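Local coordinates for sorting nexin-21 (Mus musculus, PDB 4YMR), which binds membranes enriched in phosphatidylinositol 3-phosphate and phosphatidylinositol 4,5-bisphosphate and may act in several stages of intracellular trafficking, at residues G25-A30 against L60-Q65; A116-L121 against G125-P130. All blocks are in the same frame, centred on the assembly; numbering follows the deposited sequence.

Both interactions belong to the helical C-terminal PXB/TPR domain of sorting nexin-21, crystallised as a domain-swapped pair of chains. Interaction 1 packs the first turn of helix 27-43 on helix 52-66 in the N-terminal half; interaction 2 ties the end of helix 112-122 to the loop before helix 134-140. They follow one another along the chain on opposite sides of its centre, with centres 39 Å apart and nearest atoms about 24 Å apart, and do not touch. Interaction 1 is mostly buried and borders the second subunit, whereas interaction 2 lies at the surface and is touched by no other chain of the assembly.

Interaction 1 (G25-A30 against L60-Q65); sequences GLYREA and LAVCHQ
In C63 and Y27 the gamma atoms, SG and CG, both stand anti to the carbonyl carbon, beside the backbone N: chi1 of -70° directs C63 SG at helix 27-43, and chi1 of -59° turns the CD1 edge of the Y27 ring toward C63. The sulfur is the hub of the contact. C63 SG lies 3.7 Å from A30 CB, 3.6 Å from the carbonyl O of Y27 and 4.0 Å from Y27 CD1, reaching the first helical turn between the side chains of residues one turn apart. It meets the tyrosine at the ring edge, near the ring plane: SG is 5.4 Å from the centroid of the Y27 ring, 84° off the ring normal, a cysteine sulfur-aromatic contact. Further along the ring, V62 CG1 packs obliquely on Y27 CE1 at 4.2 Å. One ring face is backed by the chain just before it, with G25 C 3.8 Å above the plane of the Y27 ring and offset toward its rim. No hydrogen bond joins the two segments, so their packing is carried by sulfur, methyl and ring contacts. The backbones come close all the same, the CA atoms of Y27 and C63 being 5.1 Å apart. Just before this turn the chain bends sharply: G25 leaves helical geometry with positive phi, and L26 is the centre of an inverse gamma turn and the N-cap of helix 27-43. T22 of helix 12-24 touches Y27, A30 and C63 alike, and W34 also packs on C63. K135 of the second subunit lies against Y27 and V62. Small alanine and cysteine side chains meeting between closely packed helices, with an aromatic ring alongside, suit the helix-on-helix packing of the antiparallel hairpins that build a tetratricopeptide repeat (TPR) domain.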
loop_
_atom_site.group_PDB
_atom_site.type_symbol
_atom_site.label_atom_id
_atom_site.label_comp_id
_atom_site.label_asym_id
_atom_site.label_seq_id
_atom_site.Cartn_x
_atom_site.Cartn_y
_atom_site.Cartn_z
ATOM N N GLY A 25 15.584 -9.610 -17.383
ATOM C CA GLY A 25 16.804 -8.845 -17.584
ATOM C C GLY A 25 16.711 -7.895 -18.763
ATOM O O GLY A 25 17.714 -7.349 -19.216
ATOM N N LEU A 26 15.499 -7.709 -19.272
ATOM C CA LEU A 26 15.257 -6.774 -20.361
ATOM C C LEU A 26 15.021 -5.367 -19.797
ATOM O O LEU A 26 13.911 -4.843 -19.838
ATOM C CB LEU A 26 14.070 -7.245 -21.215
ATOM C CG LEU A 26 14.270 -8.534 -22.027
ATOM C CD1 LEU A 26 12.963 -9.028 -22.655
ATOM C CD2 LEU A 26 15.333 -8.333 -23.099
ATOM N N TYR A 27 16.081 -4.756 -19.279
ATOM C CA TYR A 27 15.961 -3.494 -18.550
ATOM C C TYR A 27 15.475 -2.315 -19.390
ATOM O O TYR A 27 14.617 -1.562 -18.941
ATOM C CB TYR A 27 17.254 -3.163 -17.799
ATOM C CG TYR A 27 17.599 -4.256 -16.821
ATOM C CD1 TYR A 27 16.782 -4.501 -15.726
ATOM C CD2 TYR A 27 18.712 -5.075 -17.014
ATOM C CE1 TYR A 27 17.063 -5.509 -14.837
ATOM C CE2 TYR A 27 19.015 -6.094 -16.121
ATOM C CZ TYR A 27 18.182 -6.309 -15.028
ATOM O OH TYR A 27 18.444 -7.324 -14.121
ATOM N N ARG A 28 15.994 -2.178 -20.608
ATOM C CA ARG A 28 15.581 -1.093 -21.491
ATOM C C ARG A 28 14.108 -1.204 -21.909
ATOM O O ARG A 28 13.394 -0.192 -21.943
ATOM C CB ARG A 28 16.514 -0.978 -22.702
ATOM C CG ARG A 28 16.318 0.294 -23.516
ATOM C CD ARG A 28 17.607 0.712 -24.233
ATOM N NE ARG A 28 18.585 1.304 -23.323
ATOM C CZ ARG A 28 18.491 2.535 -22.832
ATOM N NH1 ARG A 28 17.466 3.304 -23.160
ATOM N NH2 ARG A 28 19.418 2.998 -22.010
ATOM N N GLU A 29 13.652 -2.423 -22.204
ATOM C CA GLU A 29 12.232 -2.662 -22.500
ATOM C C GLU A 29 11.374 -2.347 -21.274
ATOM O O GLU A 29 10.335 -1.702 -21.382
ATOM C CB GLU A 29 11.996 -4.112 -22.963
ATOM C CG GLU A 29 10.837 -4.290 -23.962
ATOM C CD GLU A 29 10.684 -5.732 -24.471
ATOM O OE1 GLU A 29 11.690 -6.484 -24.504
ATOM O OE2 GLU A 29 9.547 -6.113 -24.836
ATOM N N ALA A 30 11.829 -2.799 -20.105
ATOM C CA ALA A 30 11.105 -2.600 -18.844
ATOM C C ALA A 30 10.959 -1.126 -18.468
ATOM O O ALA A 30 9.916 -0.720 -17.965
ATOM C CB ALA A 30 11.778 -3.367 -17.712
ATOM N N LEU A 60 11.914 1.614 -11.744
ATOM C CA LEU A 60 12.714 2.665 -12.366
ATOM C C LEU A 60 14.169 2.696 -11.862
ATOM O O LEU A 60 15.105 2.731 -12.657
ATOM C CB LEU A 60 12.040 4.025 -12.172
ATOM C CG LEU A 60 10.701 4.237 -12.891
ATOM C CD1 LEU A 60 10.109 5.590 -12.537
ATOM C CD2 LEU A 60 10.882 4.108 -14.411
ATOM N N ALA A 61 14.351 2.670 -10.546
ATOM C CA ALA A 61 15.686 2.768 -9.967
ATOM C C ALA A 61 16.588 1.611 -10.412
ATOM O O ALA A 61 17.738 1.820 -10.779
ATOM C CB ALA A 61 15.606 2.845 -8.443
ATOM N N VAL A 62 16.040 0.401 -10.399
ATOM C CA VAL A 62 16.749 -0.789 -10.861
ATOM C C VAL A 62 17.137 -0.723 -12.327
ATOM O O VAL A 62 18.295 -0.994 -12.692
ATOM C CB VAL A 62 15.940 -2.078 -10.562
ATOM C CG1 VAL A 62 16.543 -3.273 -11.264
ATOM C CG2 VAL A 62 15.921 -2.320 -9.069
ATOM N N CYS A 63 16.171 -0.337 -13.159
ATOM C CA CYS A 63 16.397 -0.275 -14.586
ATOM C C CYS A 63 17.388 0.834 -14.916
ATOM O O CYS A 63 18.307 0.628 -15.704
ATOM C CB CYS A 63 15.085 -0.117 -15.369
ATOM S SG CYS A 63 14.033 -1.579 -15.354
ATOM N N HIS A 64 17.218 2.003 -14.312
ATOM C CA HIS A 64 18.200 3.058 -14.517
ATOM C C HIS A 64 19.609 2.608 -14.102
ATOM O O HIS A 64 20.557 2.836 -14.839
ATOM C CB HIS A 64 17.763 4.371 -13.869
ATOM C CG HIS A 64 16.727 5.104 -14.667
ATOM N ND1 HIS A 64 15.627 5.704 -14.086
ATOM C CD2 HIS A 64 16.620 5.325 -15.998
ATOM C CE1 HIS A 64 14.891 6.275 -15.033
ATOM N NE2 HIS A 64 15.470 6.053 -16.200
ATOM N N GLN A 65 19.749 1.932 -12.963
ATOM C CA GLN A 65 21.079 1.480 -12.538
ATOM C C GLN A 65 21.712 0.490 -13.490
ATOM O O GLN A 65 22.914 0.537 -13.734
ATOM C CB GLN A 65 21.012 0.832 -11.170
ATOM C CG GLN A 65 21.045 1.806 -10.037
ATOM C CD GLN A 65 20.999 1.110 -8.710
ATOM O OE1 GLN A 65 22.021 0.635 -8.209
ATOM N NE2 GLN A 65 19.809 1.021 -8.138
#

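Interaction 2 (A116-L121 against G125-P130); sequences AQLQAL and GLTSTP
L121 O accepts from the loop that follows its own helix, in a Schellman motif that ends helix 112-122, with G125 as the C-prime residue. The main bond is from L126 N to L121 O, 2.6 Å long. It is bent at the hydrogen, although the donor stands nearly in line with the carbonyl bond (C=O...N angle 164°). T127 N adds a weak second bond to L121 O at 3.3 Å, again bent, so two consecutive amides share one carbonyl oxygen. G125 N completes the motif by pairing with the carbonyl O of Q122, and the positive phi of G125 turns the chain back over the last helical turn. The N-H of L121 is in turn bonded to Q117 O one turn earlier.

Apolar contacts accompany these bonds, with L121 CG 4.4 Å from L126 CB. L126 CB also rests 3.6 Å from L121 O, the same oxygen its own amide is bonded to. T127 faces the helix with its methyl: CG2 lies between its backbone N and carbonyl carbon, OG1 being anti to N (chi1 -159°), and packs 4.1 Å from L121 CB. The same methyl meets the end of the L118 side chain, CD1 to T127 CG2 at 4.2 Å, and thus bridges leucines three positions apart on the helix. L93 of helix 93-106 packs on L121, A94 of the same helix on T127, and P89 on L126, joining the turn to the neighbouring helix and to a preceding loop. Farther along, S128 O takes a weak hydrogen bond from Q122 NE2. The S128 hydroxyl is used within the loop: OG donates to P130 O at 3.0 Å, tilted 30° from the carbonyl plane.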
loop_
_atom_site.group_PDB
_atom_site.type_symbol
_atom_site.label_atom_id
_atom_site.label_comp_id
_atom_site.label_asym_id
_atom_site.label_seq_id
_atom_site.Cartn_x
_atom_site.Cartn_y
_atom_site.Cartn_z
ATOM N N ALA A 116 -11.065 10.552 18.397
ATOM C CA ALA A 116 -9.947 11.467 18.580
ATOM C C ALA A 116 -8.895 11.302 17.501
ATOM O O ALA A 116 -8.214 12.261 17.142
ATOM C CB ALA A 116 -9.323 11.280 19.951
ATOM N N GLN A 117 -8.778 10.090 16.971
ATOM C CA GLN A 117 -7.794 9.822 15.927
ATOM C C GLN A 117 -8.277 10.338 14.579
ATOM O O GLN A 117 -7.484 10.830 13.783
ATOM C CB GLN A 117 -7.472 8.329 15.846
ATOM C CG GLN A 117 -6.380 7.994 14.830
ATOM C CD GLN A 117 -5.956 6.530 14.870
ATOM O OE1 GLN A 117 -6.283 5.796 15.812
ATOM N NE2 GLN A 117 -5.224 6.103 13.847
ATOM N N LEU A 118 -9.579 10.216 14.331
ATOM C CA LEU A 118 -10.192 10.765 13.120
ATOM C C LEU A 118 -10.276 12.303 13.157
ATOM O O LEU A 118 -10.320 12.943 12.119
ATOM C CB LEU A 118 -11.578 10.147 12.866
ATOM C CG LEU A 118 -12.251 10.500 11.528
ATOM C CD1 LEU A 118 -11.433 9.978 10.354
ATOM C CD2 LEU A 118 -13.683 9.995 11.445
ATOM N N GLN A 119 -10.293 12.895 14.348
ATOM C CA GLN A 119 -10.331 14.351 14.456
ATOM C C GLN A 119 -8.934 14.958 14.527
ATOM O O GLN A 119 -8.787 16.159 14.745
ATOM C CB GLN A 119 -11.129 14.788 15.673
ATOM C CG GLN A 119 -12.557 14.339 15.654
ATOM C CD GLN A 119 -13.186 14.490 17.002
ATOM O OE1 GLN A 119 -12.586 15.074 17.905
ATOM N NE2 GLN A 119 -14.396 13.957 17.164
ATOM N N ALA A 120 -7.914 14.126 14.363
ATOM C CA ALA A 120 -6.546 14.610 14.317
ATOM C C ALA A 120 -6.061 14.524 12.887
ATOM O O ALA A 120 -5.282 15.365 12.436
ATOM C CB ALA A 120 -5.655 13.793 15.235
ATOM N N LEU A 121 -6.533 13.502 12.178
ATOM C CA LEU A 121 -6.323 13.386 10.734
ATOM C C LEU A 121 -7.062 14.502 9.998
ATOM O O LEU A 121 -6.683 14.891 8.890
ATOM C CB LEU A 121 -6.830 12.033 10.228
ATOM C CG LEU A 121 -5.878 10.847 10.119
ATOM C CD1 LEU A 121 -5.241 10.547 11.456
ATOM C CD2 LEU A 121 -6.635 9.636 9.611
ATOM N N GLY A 125 -5.301 17.918 8.342
ATOM C CA GLY A 125 -5.515 17.913 6.903
ATOM C C GLY A 125 -5.405 16.607 6.133
ATOM O O GLY A 125 -5.473 16.633 4.909
ATOM N N LEU A 126 -5.266 15.467 6.810
ATOM C CA LEU A 126 -4.960 14.214 6.099
ATOM C C LEU A 126 -6.153 13.444 5.508
ATOM O O LEU A 126 -5.972 12.460 4.777
ATOM C CB LEU A 126 -4.085 13.304 6.967
ATOM C CG LEU A 126 -2.823 14.071 7.367
ATOM C CD1 LEU A 126 -2.184 13.514 8.626
ATOM C CD2 LEU A 126 -1.829 14.094 6.209
ATOM N N THR A 127 -7.366 13.895 5.820
ATOM C CA THR A 127 -8.570 13.305 5.252
ATOM C C THR A 127 -9.704 14.333 5.349
ATOM O O THR A 127 -9.623 15.280 6.124
ATOM C CB THR A 127 -8.960 11.992 5.994
ATOM O OG1 THR A 127 -9.807 11.185 5.166
ATOM C CG2 THR A 127 -9.667 12.297 7.301
ATOM N N SER A 128 -10.765 14.148 4.573
ATOM C CA SER A 128 -11.887 15.083 4.589
ATOM C C SER A 128 -12.748 14.939 5.838
ATOM O O SER A 128 -12.873 13.841 6.375
ATOM C CB SER A 128 -12.753 14.875 3.344
ATOM O OG SER A 128 -12.954 13.502 3.075
ATOM N N THR A 129 -13.335 16.029 6.324
ATOM C CA THR A 129 -14.498 15.853 7.187
ATOM C C THR A 129 -15.607 15.414 6.209
ATOM O O THR A 129 -15.484 15.655 5.006
ATOM C CB THR A 129 -14.768 17.072 8.110
ATOM O OG1 THR A 129 -13.590 17.306 8.892
ATOM C CG2 THR A 129 -15.897 16.774 9.087
ATOM N N PRO A 130 -16.695 14.817 6.712
ATOM C CA PRO A 130 -16.945 13.413 6.355
ATOM C C PRO A 130 -15.813 12.784 5.515
ATOM O O PRO A 130 -15.591 13.149 4.363
ATOM C CB PRO A 130 -18.275 13.475 5.617
ATOM C CG PRO A 130 -19.006 14.569 6.314
ATOM C CD PRO A 130 -17.943 15.604 6.656
#